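Local atomic coordinates of beta-galactosidase (Trichoderma reesei, PDB entry 3OGS), a protein that probably hydrolyses terminal non-reducing beta-D-galactose residues of beta-D-galactosides, as a glycoside hydrolase of family 35. Residues Ser44-Pro49 with Ile321-Gly326; Ser74-Trp79 with Leu112-Pro117; Tyr118-Val123 with Glu789-Gly794. All coordinates share one frame; numbering follows the deposited sequence.

Contact 1: Ser44-Pro49 with Ile321-Gly326; sequences SGEVHP and IYMTFG. With IPT (1-methylethyl 1-thio-beta-D-galactopyranoside), chain E.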
loop_
_atom_site.group_PDB
_atom_site.type_symbol
_atom_site.label_atom_id
_atom_site.label_comp_id
_atom_site.label_asym_id
_atom_site.label_seq_id
_atom_site.Cartn_x
_atom_site.Cartn_y
_atom_site.Cartn_z
ATOM N N SER A 44 11.215 0.669 7.294
ATOM C CA SER A 44 10.865 0.705 5.853
ATOM C C SER A 44 9.327 0.701 5.705
ATOM O O SER A 44 8.608 0.141 6.589
ATOM C CB SER A 44 11.380 -0.618 5.243
ATOM O OG SER A 44 11.018 -0.781 3.886
ATOM N N GLY A 45 8.844 1.293 4.598
ATOM C CA GLY A 45 7.400 1.306 4.307
ATOM C C GLY A 45 7.123 0.656 2.949
ATOM O O GLY A 45 7.884 0.906 2.002
ATOM N N GLU A 46 6.057 -0.166 2.803
ATOM C CA GLU A 46 5.757 -0.756 1.472
ATOM C C GLU A 46 4.999 0.208 0.532
ATOM O O GLU A 46 3.987 0.762 0.968
ATOM C CB GLU A 46 4.914 -2.064 1.652
ATOM C CG GLU A 46 4.771 -2.893 0.313
ATOM C CD GLU A 46 5.870 -3.985 0.073
ATOM O OE1 GLU A 46 6.835 -4.207 0.918
ATOM O OE2 GLU A 46 5.733 -4.674 -0.979
ATOM N N VAL A 47 5.466 0.414 -0.721
ATOM C CA VAL A 47 4.805 1.247 -1.773
ATOM C C VAL A 47 4.918 0.456 -3.116
ATOM O O VAL A 47 6.004 -0.109 -3.438
ATOM C CB VAL A 47 5.512 2.629 -1.973
ATOM C CG1 VAL A 47 4.971 3.437 -3.196
ATOM C CG2 VAL A 47 5.558 3.504 -0.635
ATOM N N HIS A 48 3.851 0.379 -3.913
ATOM C CA HIS A 48 3.885 -0.382 -5.148
ATOM C C HIS A 48 3.803 0.579 -6.371
ATOM O O HIS A 48 2.689 1.128 -6.630
ATOM C CB HIS A 48 2.749 -1.514 -5.217
ATOM C CG HIS A 48 2.858 -2.564 -4.127
ATOM N ND1 HIS A 48 1.808 -3.386 -3.756
ATOM C CD2 HIS A 48 3.917 -2.959 -3.368
ATOM C CE1 HIS A 48 2.185 -4.207 -2.785
ATOM N NE2 HIS A 48 3.472 -3.971 -2.524
ATOM N N PRO A 49 4.925 0.757 -7.140
ATOM C CA PRO A 49 4.899 1.786 -8.230
ATOM C C PRO A 49 3.790 1.624 -9.243
ATOM O O PRO A 49 3.195 2.633 -9.721
ATOM C CB PRO A 49 6.276 1.723 -8.899
ATOM C CG PRO A 49 6.965 0.446 -8.472
ATOM C CD PRO A 49 6.201 -0.000 -7.082
ATOM N N ILE A 321 6.738 -2.217 7.081
ATOM C CA ILE A 321 5.271 -2.073 7.353
ATOM C C ILE A 321 4.467 -2.269 6.031
ATOM O O ILE A 321 4.574 -1.444 5.066
ATOM C CB ILE A 321 4.946 -0.687 8.092
ATOM C CG1 ILE A 321 5.728 -0.499 9.417
ATOM C CG2 ILE A 321 3.325 -0.525 8.260
ATOM C CD1 ILE A 321 5.464 -1.723 10.432
ATOM N N TYR A 322 3.714 -3.414 5.931
ATOM C CA TYR A 322 2.933 -3.773 4.700
ATOM C C TYR A 322 1.414 -3.491 4.937
ATOM O O TYR A 322 0.870 -4.153 5.874
ATOM C CB TYR A 322 3.133 -5.269 4.308
ATOM C CG TYR A 322 2.485 -5.685 2.985
ATOM C CD1 TYR A 322 1.089 -5.700 2.830
ATOM C CD2 TYR A 322 3.290 -6.008 1.842
ATOM C CE1 TYR A 322 0.454 -5.998 1.561
ATOM C CE2 TYR A 322 2.664 -6.333 0.576
ATOM C CZ TYR A 322 1.230 -6.296 0.432
ATOM O OH TYR A 322 0.634 -6.582 -0.821
ATOM N N MET A 323 0.720 -2.533 4.293
ATOM C CA MET A 323 1.188 -1.434 3.313
ATOM C C MET A 323 1.473 -0.131 4.166
ATOM O O MET A 323 0.932 0.004 5.288
ATOM C CB MET A 323 -0.001 -1.104 2.433
ATOM C CG MET A 323 -0.316 -2.335 1.407
ATOM S SD MET A 323 1.161 -2.840 0.384
ATOM C CE MET A 323 1.476 -1.476 -0.874
ATOM N N THR A 324 2.303 0.800 3.663
ATOM C CA THR A 324 2.402 2.182 4.214
ATOM C C THR A 324 1.603 3.138 3.300
ATOM O O THR A 324 0.924 4.054 3.817
ATOM C CB THR A 324 3.880 2.578 4.379
ATOM O OG1 THR A 324 4.478 1.640 5.369
ATOM C CG2 THR A 324 4.086 4.027 4.877
ATOM N N PHE A 325 1.722 3.005 1.950
ATOM C CA PHE A 325 0.802 3.670 1.059
ATOM C C PHE A 325 0.335 2.575 0.067
ATOM O O PHE A 325 1.157 1.958 -0.603
ATOM C CB PHE A 325 1.529 4.811 0.246
ATOM C CG PHE A 325 0.720 5.293 -0.947
ATOM C CD1 PHE A 325 -0.469 6.059 -0.762
ATOM C CD2 PHE A 325 1.128 4.953 -2.272
ATOM C CE1 PHE A 325 -1.260 6.481 -1.939
ATOM C CE2 PHE A 325 0.401 5.364 -3.428
ATOM C CZ PHE A 325 -0.805 6.143 -3.286
ATOM N N GLY A 326 -0.981 2.423 -0.088
ATOM C CA GLY A 326 -1.521 1.298 -0.931
ATOM C C GLY A 326 -1.862 1.696 -2.330
ATOM O O GLY A 326 -1.659 0.887 -3.215
HETATM C C1 IPT E . 1.530 -12.070 2.473
HETATM C C2 IPT E . 1.994 -11.934 0.998
HETATM O O2 IPT E . 3.448 -12.053 0.953
HETATM C C3 IPT E . 1.705 -10.534 0.439
HETATM O O3 IPT E . 2.032 -10.468 -0.964
HETATM C C4 IPT E . 0.216 -10.099 0.631
HETATM O O4 IPT E . -0.572 -11.049 -0.164
HETATM C C5 IPT E . -0.133 -10.219 2.179
HETATM O O5 IPT E . 0.185 -11.590 2.556
HETATM C C6 IPT E . -1.611 -9.873 2.511
HETATM O O6 IPT E . -1.976 -8.517 2.144
HETATM S S1 IPT E . 1.554 -13.821 2.888
HETATM C "C1'" IPT E . 1.128 -13.547 4.614
HETATM C "C2'" IPT E . -0.271 -13.963 5.124
HETATM C "C3'" IPT E . 2.176 -14.159 5.507
HETATM O O HOH W 1 1.180 1.279 -3.292
#

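Contact 2: Ser74-Trp79 with Leu112-Pro117; sequences SFYVDW and LARPGP. With IPT (1-methylethyl 1-thio-beta-D-galactopyranoside), chain E.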
loop_
_atom_site.group_PDB
_atom_site.type_symbol
_atom_site.label_atom_id
_atom_site.label_comp_id
_atom_site.label_asym_id
_atom_site.label_seq_id
_atom_site.Cartn_x
_atom_site.Cartn_y
_atom_site.Cartn_z
ATOM N N SER A 74 10.042 -0.551 0.496
ATOM C CA SER A 74 10.035 -1.933 -0.114
ATOM C C SER A 74 9.026 -1.898 -1.213
ATOM O O SER A 74 7.967 -1.237 -1.007
ATOM C CB SER A 74 9.604 -2.915 1.006
ATOM O OG SER A 74 9.433 -4.216 0.438
ATOM N N PHE A 75 9.283 -2.566 -2.383
ATOM C CA PHE A 75 8.361 -2.499 -3.534
ATOM C C PHE A 75 8.303 -3.846 -4.303
ATOM O O PHE A 75 9.370 -4.497 -4.494
ATOM C CB PHE A 75 8.684 -1.313 -4.558
ATOM C CG PHE A 75 9.978 -1.462 -5.364
ATOM C CD1 PHE A 75 11.268 -1.150 -4.843
ATOM C CD2 PHE A 75 9.912 -2.009 -6.699
ATOM C CE1 PHE A 75 12.453 -1.290 -5.664
ATOM C CE2 PHE A 75 11.066 -2.150 -7.528
ATOM C CZ PHE A 75 12.364 -1.872 -6.975
ATOM N N TYR A 76 7.097 -4.217 -4.765
ATOM C CA TYR A 76 6.911 -5.307 -5.785
ATOM C C TYR A 76 7.062 -4.755 -7.240
ATOM O O TYR A 76 6.786 -3.533 -7.475
ATOM C CB TYR A 76 5.511 -6.030 -5.673
ATOM C CG TYR A 76 5.370 -7.008 -4.469
ATOM C CD1 TYR A 76 6.373 -8.013 -4.196
ATOM C CD2 TYR A 76 4.232 -6.985 -3.677
ATOM C CE1 TYR A 76 6.163 -8.977 -3.087
ATOM C CE2 TYR A 76 4.004 -7.921 -2.615
ATOM C CZ TYR A 76 4.999 -8.897 -2.320
ATOM O OH TYR A 76 4.748 -9.785 -1.255
ATOM N N VAL A 77 7.311 -5.688 -8.183
ATOM C CA VAL A 77 7.109 -5.431 -9.616
ATOM C C VAL A 77 6.102 -6.508 -10.108
ATOM O O VAL A 77 6.237 -7.715 -9.721
ATOM C CB VAL A 77 8.470 -5.521 -10.399
ATOM C CG1 VAL A 77 8.242 -5.246 -11.920
ATOM C CG2 VAL A 77 9.590 -4.517 -9.828
ATOM N N ASP A 78 5.114 -6.095 -10.916
ATOM C CA ASP A 78 4.053 -6.995 -11.459
ATOM C C ASP A 78 4.443 -7.452 -12.905
ATOM O O ASP A 78 4.323 -6.645 -13.886
ATOM C CB ASP A 78 2.679 -6.240 -11.392
ATOM C CG ASP A 78 1.483 -7.123 -11.654
ATOM O OD1 ASP A 78 1.638 -8.306 -12.136
ATOM O OD2 ASP A 78 0.316 -6.593 -11.465
ATOM N N TRP A 79 4.940 -8.711 -13.044
ATOM C CA TRP A 79 5.252 -9.385 -14.339
ATOM C C TRP A 79 4.127 -9.285 -15.401
ATOM O O TRP A 79 4.397 -8.905 -16.603
ATOM C CB TRP A 79 5.718 -10.874 -14.075
ATOM C CG TRP A 79 6.038 -11.777 -15.258
ATOM C CD1 TRP A 79 6.364 -11.394 -16.623
ATOM C CD2 TRP A 79 6.200 -13.213 -15.203
ATOM N NE1 TRP A 79 6.640 -12.546 -17.351
ATOM C CE2 TRP A 79 6.473 -13.658 -16.524
ATOM C CE3 TRP A 79 5.972 -14.186 -14.178
ATOM C CZ2 TRP A 79 6.700 -15.035 -16.828
ATOM C CZ3 TRP A 79 6.184 -15.599 -14.502
ATOM C CH2 TRP A 79 6.514 -15.985 -15.815
ATOM N N LEU A 112 14.312 -1.713 -0.970
ATOM C CA LEU A 112 14.305 -3.204 -1.014
ATOM C C LEU A 112 13.497 -3.655 -2.230
ATOM O O LEU A 112 12.197 -3.400 -2.292
ATOM C CB LEU A 112 13.725 -3.766 0.361
ATOM C CG LEU A 112 13.123 -5.193 0.317
ATOM C CD1 LEU A 112 14.075 -6.339 -0.240
ATOM C CD2 LEU A 112 12.628 -5.600 1.796
ATOM N N ALA A 113 14.182 -4.236 -3.242
ATOM C CA ALA A 113 13.484 -4.661 -4.492
ATOM C C ALA A 113 12.912 -6.118 -4.427
ATOM O O ALA A 113 13.648 -7.047 -4.043
ATOM C CB ALA A 113 14.478 -4.516 -5.741
ATOM N N ARG A 114 11.592 -6.279 -4.694
ATOM C CA ARG A 114 10.902 -7.661 -4.663
ATOM C C ARG A 114 10.191 -8.010 -5.969
ATOM O O ARG A 114 8.933 -7.792 -6.097
ATOM C CB ARG A 114 9.984 -7.744 -3.432
ATOM C CG ARG A 114 10.539 -6.867 -2.237
ATOM C CD ARG A 114 9.898 -7.403 -0.884
ATOM N NE ARG A 114 8.452 -7.052 -0.749
ATOM C CZ ARG A 114 7.544 -7.762 -0.039
ATOM N NH1 ARG A 114 7.832 -8.974 0.448
ATOM N NH2 ARG A 114 6.270 -7.339 0.036
ATOM N N PRO A 115 10.981 -8.419 -7.018
ATOM C CA PRO A 115 10.341 -8.547 -8.361
ATOM C C PRO A 115 9.675 -9.894 -8.705
ATOM O O PRO A 115 9.235 -10.073 -9.894
ATOM C CB PRO A 115 11.488 -8.241 -9.326
ATOM C CG PRO A 115 12.731 -8.920 -8.640
ATOM C CD PRO A 115 12.465 -8.562 -7.086
ATOM N N GLY A 116 9.523 -10.815 -7.711
ATOM C CA GLY A 116 8.968 -12.141 -7.986
ATOM C C GLY A 116 9.949 -13.212 -8.491
ATOM O O GLY A 116 10.980 -13.376 -7.893
ATOM N N PRO A 117 9.629 -13.944 -9.617
ATOM C CA PRO A 117 8.459 -13.734 -10.500
ATOM C C PRO A 117 7.090 -13.824 -9.862
ATOM O O PRO A 117 6.184 -13.142 -10.328
ATOM C CB PRO A 117 8.584 -14.889 -11.569
ATOM C CG PRO A 117 9.922 -15.388 -11.454
ATOM C CD PRO A 117 10.542 -14.991 -10.136
HETATM C C1 IPT E . 1.530 -12.070 2.473
HETATM C C2 IPT E . 1.994 -11.934 0.998
HETATM O O2 IPT E . 3.448 -12.053 0.953
HETATM C C3 IPT E . 1.705 -10.534 0.439
HETATM O O3 IPT E . 2.032 -10.468 -0.964
HETATM C C4 IPT E . 0.216 -10.099 0.631
HETATM O O4 IPT E . -0.572 -11.049 -0.164
HETATM C C5 IPT E . -0.133 -10.219 2.179
HETATM O O5 IPT E . 0.185 -11.590 2.556
HETATM C C6 IPT E . -1.611 -9.873 2.511
HETATM O O6 IPT E . -1.976 -8.517 2.144
HETATM S S1 IPT E . 1.554 -13.821 2.888
HETATM C "C1'" IPT E . 1.128 -13.547 4.614
HETATM C "C2'" IPT E . -0.271 -13.963 5.124
HETATM C "C3'" IPT E . 2.176 -14.159 5.507
HETATM O O HOH W 2 5.233 -10.301 -10.598
#

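Contact 3: Tyr118-Val123 with Glu789-Gly794; sequences YINAEV and ENWTTG. With IPT (1-methylethyl 1-thio-beta-D-galactopyranoside), chain E.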
loop_
_atom_site.group_PDB
_atom_site.type_symbol
_atom_site.label_atom_id
_atom_site.label_comp_id
_atom_site.label_asym_id
_atom_site.label_seq_id
_atom_site.Cartn_x
_atom_site.Cartn_y
_atom_site.Cartn_z
ATOM N N TYR A 118 6.864 -14.704 -8.889
ATOM C CA TYR A 118 5.551 -14.747 -8.167
ATOM C C TYR A 118 5.541 -13.711 -6.987
ATOM O O TYR A 118 6.479 -13.746 -6.181
ATOM C CB TYR A 118 5.327 -16.177 -7.559
ATOM C CG TYR A 118 3.920 -16.296 -6.981
ATOM C CD1 TYR A 118 2.806 -16.240 -7.852
ATOM C CD2 TYR A 118 3.698 -16.337 -5.578
ATOM C CE1 TYR A 118 1.474 -16.274 -7.386
ATOM C CE2 TYR A 118 2.372 -16.344 -5.084
ATOM C CZ TYR A 118 1.270 -16.326 -5.988
ATOM O OH TYR A 118 -0.031 -16.300 -5.527
ATOM N N ILE A 119 4.523 -12.835 -6.887
ATOM C CA ILE A 119 4.473 -11.742 -5.823
ATOM C C ILE A 119 3.240 -11.854 -4.842
ATOM O O ILE A 119 3.284 -11.320 -3.736
ATOM C CB ILE A 119 4.569 -10.245 -6.398
ATOM C CG1 ILE A 119 3.355 -9.868 -7.343
ATOM C CG2 ILE A 119 5.981 -10.033 -7.030
ATOM C CD1 ILE A 119 3.305 -8.300 -7.616
ATOM N N ASN A 120 2.220 -12.638 -5.218
ATOM C CA ASN A 120 0.887 -12.761 -4.485
ATOM C C ASN A 120 0.231 -11.314 -4.501
ATOM O O ASN A 120 -0.309 -10.956 -5.533
ATOM C CB ASN A 120 1.066 -13.423 -3.048
ATOM C CG ASN A 120 -0.200 -14.107 -2.533
ATOM O OD1 ASN A 120 -0.667 -15.079 -3.186
ATOM N ND2 ASN A 120 -0.766 -13.655 -1.388
ATOM N N ALA A 121 0.338 -10.496 -3.425
ATOM C CA ALA A 121 0.032 -9.015 -3.451
ATOM C C ALA A 121 -1.406 -8.600 -3.740
ATOM O O ALA A 121 -1.680 -7.381 -3.908
ATOM C CB ALA A 121 1.005 -8.275 -4.492
ATOM N N GLU A 122 -2.339 -9.572 -3.655
ATOM C CA GLU A 122 -3.726 -9.309 -4.069
ATOM C C GLU A 122 -3.839 -8.729 -5.494
ATOM O O GLU A 122 -4.767 -7.963 -5.789
ATOM C CB GLU A 122 -4.472 -8.400 -3.007
ATOM C CG GLU A 122 -4.789 -9.179 -1.598
ATOM C CD GLU A 122 -3.517 -9.368 -0.714
ATOM O OE1 GLU A 122 -2.940 -8.316 -0.356
ATOM O OE2 GLU A 122 -3.111 -10.543 -0.395
ATOM N N VAL A 123 -2.932 -9.093 -6.374
ATOM C CA VAL A 123 -3.014 -8.646 -7.810
ATOM C C VAL A 123 -3.447 -9.863 -8.649
ATOM O O VAL A 123 -3.276 -11.040 -8.201
ATOM C CB VAL A 123 -1.628 -8.084 -8.376
ATOM C CG1 VAL A 123 -1.087 -6.844 -7.490
ATOM C CG2 VAL A 123 -0.483 -9.196 -8.549
ATOM N N GLU A 789 -4.919 -16.089 -7.289
ATOM C CA GLU A 789 -3.551 -16.292 -6.812
ATOM C C GLU A 789 -3.169 -17.804 -6.764
ATOM O O GLU A 789 -4.005 -18.703 -7.061
ATOM C CB GLU A 789 -3.413 -15.673 -5.360
ATOM C CG GLU A 789 -3.470 -14.092 -5.329
ATOM C CD GLU A 789 -3.512 -13.551 -3.926
ATOM O OE1 GLU A 789 -4.169 -14.158 -2.993
ATOM O OE2 GLU A 789 -2.882 -12.495 -3.691
ATOM N N ASN A 790 -1.908 -18.089 -6.383
ATOM C CA ASN A 790 -1.373 -19.478 -6.404
ATOM C C ASN A 790 -0.488 -19.601 -5.156
ATOM O O ASN A 790 0.721 -19.921 -5.260
ATOM C CB ASN A 790 -0.506 -19.704 -7.709
ATOM C CG ASN A 790 -0.410 -21.213 -8.108
ATOM O OD1 ASN A 790 -1.186 -21.648 -8.971
ATOM N ND2 ASN A 790 0.528 -21.986 -7.527
ATOM N N TRP A 791 -1.079 -19.316 -3.973
ATOM C CA TRP A 791 -0.241 -19.289 -2.764
ATOM C C TRP A 791 0.139 -20.637 -2.127
ATOM O O TRP A 791 0.955 -20.627 -1.201
ATOM C CB TRP A 791 -0.687 -18.298 -1.676
ATOM C CG TRP A 791 -2.135 -18.217 -1.390
ATOM C CD1 TRP A 791 -3.011 -17.291 -1.908
ATOM C CD2 TRP A 791 -2.912 -19.044 -0.492
ATOM N NE1 TRP A 791 -4.283 -17.506 -1.417
ATOM C CE2 TRP A 791 -4.246 -18.560 -0.529
ATOM C CE3 TRP A 791 -2.612 -20.127 0.344
ATOM C CZ2 TRP A 791 -5.286 -19.153 0.214
ATOM C CZ3 TRP A 791 -3.654 -20.714 1.095
ATOM C CH2 TRP A 791 -4.966 -20.228 1.009
ATOM N N THR A 792 -0.412 -21.769 -2.577
ATOM C CA THR A 792 0.087 -23.087 -2.092
ATOM C C THR A 792 0.753 -23.823 -3.266
ATOM O O THR A 792 0.063 -24.223 -4.236
ATOM C CB THR A 792 -1.050 -23.984 -1.530
ATOM O OG1 THR A 792 -1.699 -23.317 -0.456
ATOM C CG2 THR A 792 -0.533 -25.381 -1.010
ATOM N N THR A 793 2.085 -23.991 -3.198
ATOM C CA THR A 793 2.810 -24.615 -4.271
ATOM C C THR A 793 2.302 -26.052 -4.474
ATOM O O THR A 793 2.102 -26.799 -3.511
ATOM C CB THR A 793 4.341 -24.616 -3.949
ATOM O OG1 THR A 793 4.842 -23.266 -4.041
ATOM C CG2 THR A 793 5.148 -25.525 -4.946
ATOM N N GLY A 794 2.084 -26.449 -5.709
ATOM C CA GLY A 794 1.613 -27.849 -5.928
ATOM C C GLY A 794 0.094 -27.955 -6.156
ATOM O O GLY A 794 -0.379 -28.990 -6.690
HETATM C C1 IPT E . 1.530 -12.070 2.473
HETATM C C2 IPT E . 1.994 -11.934 0.998
HETATM O O2 IPT E . 3.448 -12.053 0.953
HETATM C C3 IPT E . 1.705 -10.534 0.439
HETATM O O3 IPT E . 2.032 -10.468 -0.964
HETATM C C4 IPT E . 0.216 -10.099 0.631
HETATM O O4 IPT E . -0.572 -11.049 -0.164
HETATM C C5 IPT E . -0.133 -10.219 2.179
HETATM O O5 IPT E . 0.185 -11.590 2.556
HETATM C C6 IPT E . -1.611 -9.873 2.511
HETATM O O6 IPT E . -1.976 -8.517 2.144
HETATM S S1 IPT E . 1.554 -13.821 2.888
HETATM C "C1'" IPT E . 1.128 -13.547 4.614
HETATM C "C2'" IPT E . -0.271 -13.963 5.124
HETATM C "C3'" IPT E . 2.176 -14.159 5.507
HETATM O O HOH W 3 -4.348 -12.860 -0.742
#

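Contact 1: Ser44-Pro49 with Ile321-Gly326
S44 and E46 bracket I321 in a parallel bridge centred on G45, I321 N donating to S44 O and E46 N to I321 O, and beyond it E46 O accepts from T324 N at 3.2 Å. I321 O has a second donor, T324 OG1, which arrives from the other face of its plane and lies only 3.1 Å from G45 CA. Farther along, a cis peptide precedes M323, and the thioether doubles back through bends at chi2 and chi3. Its CE ends over the centre of the H48 ring, 3.4 Å from the centroid and 10° off the normal, a CH-pi contact. The sulfur meanwhile lies over the rim of the Y322 ring and 3.6 Å from E46 CG. With CG anti to the carbonyl carbon (chi1 -61°), H48 brings NE2 to E46 OE2 at 2.8 Å, in its own ring plane and on the anti lone pair. Y322 OH bonds to Y342, while E46 is also held by S74, N320 and a salt bridge to R114. Such donors should stabilise this buried carboxylate's charge and fix its rotation; beneath the sugar pocket, second-shell E46 holds R114, which stacks on the sugar-binding Y76.

Contact 2: Ser74-Trp79 with Leu112-Pro117
Y76 and R114 are the pair that gives this contact its character: the guanidinium lies flat on the phenol ring, planes 20° apart and centres 4.1 Å apart, a cation-pi stack. The overlap is off-centre, with NH2 riding 3.1 Å from Y76 CZ at the hydroxyl end. A bend at chi3 (-73°) folds the arginine back over its neighbour, and its NH1 forms a salt bridge to E278 and a further bond to Q176, NH2 being the end that meets E46. The tyrosine hydroxyl accepts from O3 of the bound thiogalactoside at 2.8 Å and also bonds to N179. On the reverse face of the sheet the F75 ring leans over A113, its CZ 3.6 Å from A113 CB. Between these faces the parallel strands are joined by F75 N to L112 O and R114 N to F75 O, at 3.0 and 2.9 Å. Past the strands, a water links V77 O, W79 N and P117 O, and W79 CE3 rests 3.8 Å from P117 CB. Strand 72-76 lies between 38-46 and 110-116 in the parallel barrel; helix 144-163 packs against V77, W79, A113 and P117, and F75 meets F100 of helix 98-107 edge-to-face.

Contact 3: Tyr118-Val123 with Glu789-Gly794
Y118 and N790 supply the first of two hydrogen bonds that join these loops directly: N790 N donates to Y118 OH at 2.7 Å and nearly straight, 168°. The same hydroxyl donates to N120 OD1, in the plane of that amide carbonyl and on a lone pair, so that it relays between the two loops while helping to set the rotation of the asparagine. The second bond runs from E122 N to E789 OE2, 3.0 Å long and bent at 132°. E789 is extended beyond CG, and this carries its carboxylate in among N120 and E122.

Stacking comes next. The E789 carboxylate lies against the N120 amide with the planes 23° apart, E789 CD being 3.3 Å from N120 OD1. W791 turns the edge of its indole, at CD1, to that same oxygen.

Charge is the third element. E122 OE2 and E789 OE2 approach to 3.8 Å, like charges not bonded to each other; a water bridges the two carboxylates instead, donating to E122 OE2 and E789 OE1, 2.6 Å from each.

Sugar binding is the last. N120 ND2 donates to O4 of the ligand at 2.9 Å and A121 N to O3, while E122 takes O4 and O6 on separate carboxylate oxygens. This is the galactose pocket at the C-terminal end of a TIM-barrel strand, where the loop after strand 110-116 grips the sugar and the 789-794 loop, from a distant beta-rich region of the chain, meets that sugar-binding loop through N790 N and the E789 carboxylate.

How the contacts relate
All three contacts meet around one thiogalactoside, each from a different depth of the fold. Contacts 1 and 2 belong to the barrel's parallel sheet, where strands 38-46 and 72-76 are neighbours; both are wholly buried, and the E46 carboxylate ties them together through S74 OG and R114 NH2. Contact 3 lies farther from the centre of the chain, has no regular strand pairing and is buried except at the exposed W791. Its segments are 666 residues apart, and they alternate along the chain with those of contact 1. Strand pairing and a buried charge network mark the first two; the third relies on loop-to-loop bonds beside two unbonded, water-bridged carboxylates.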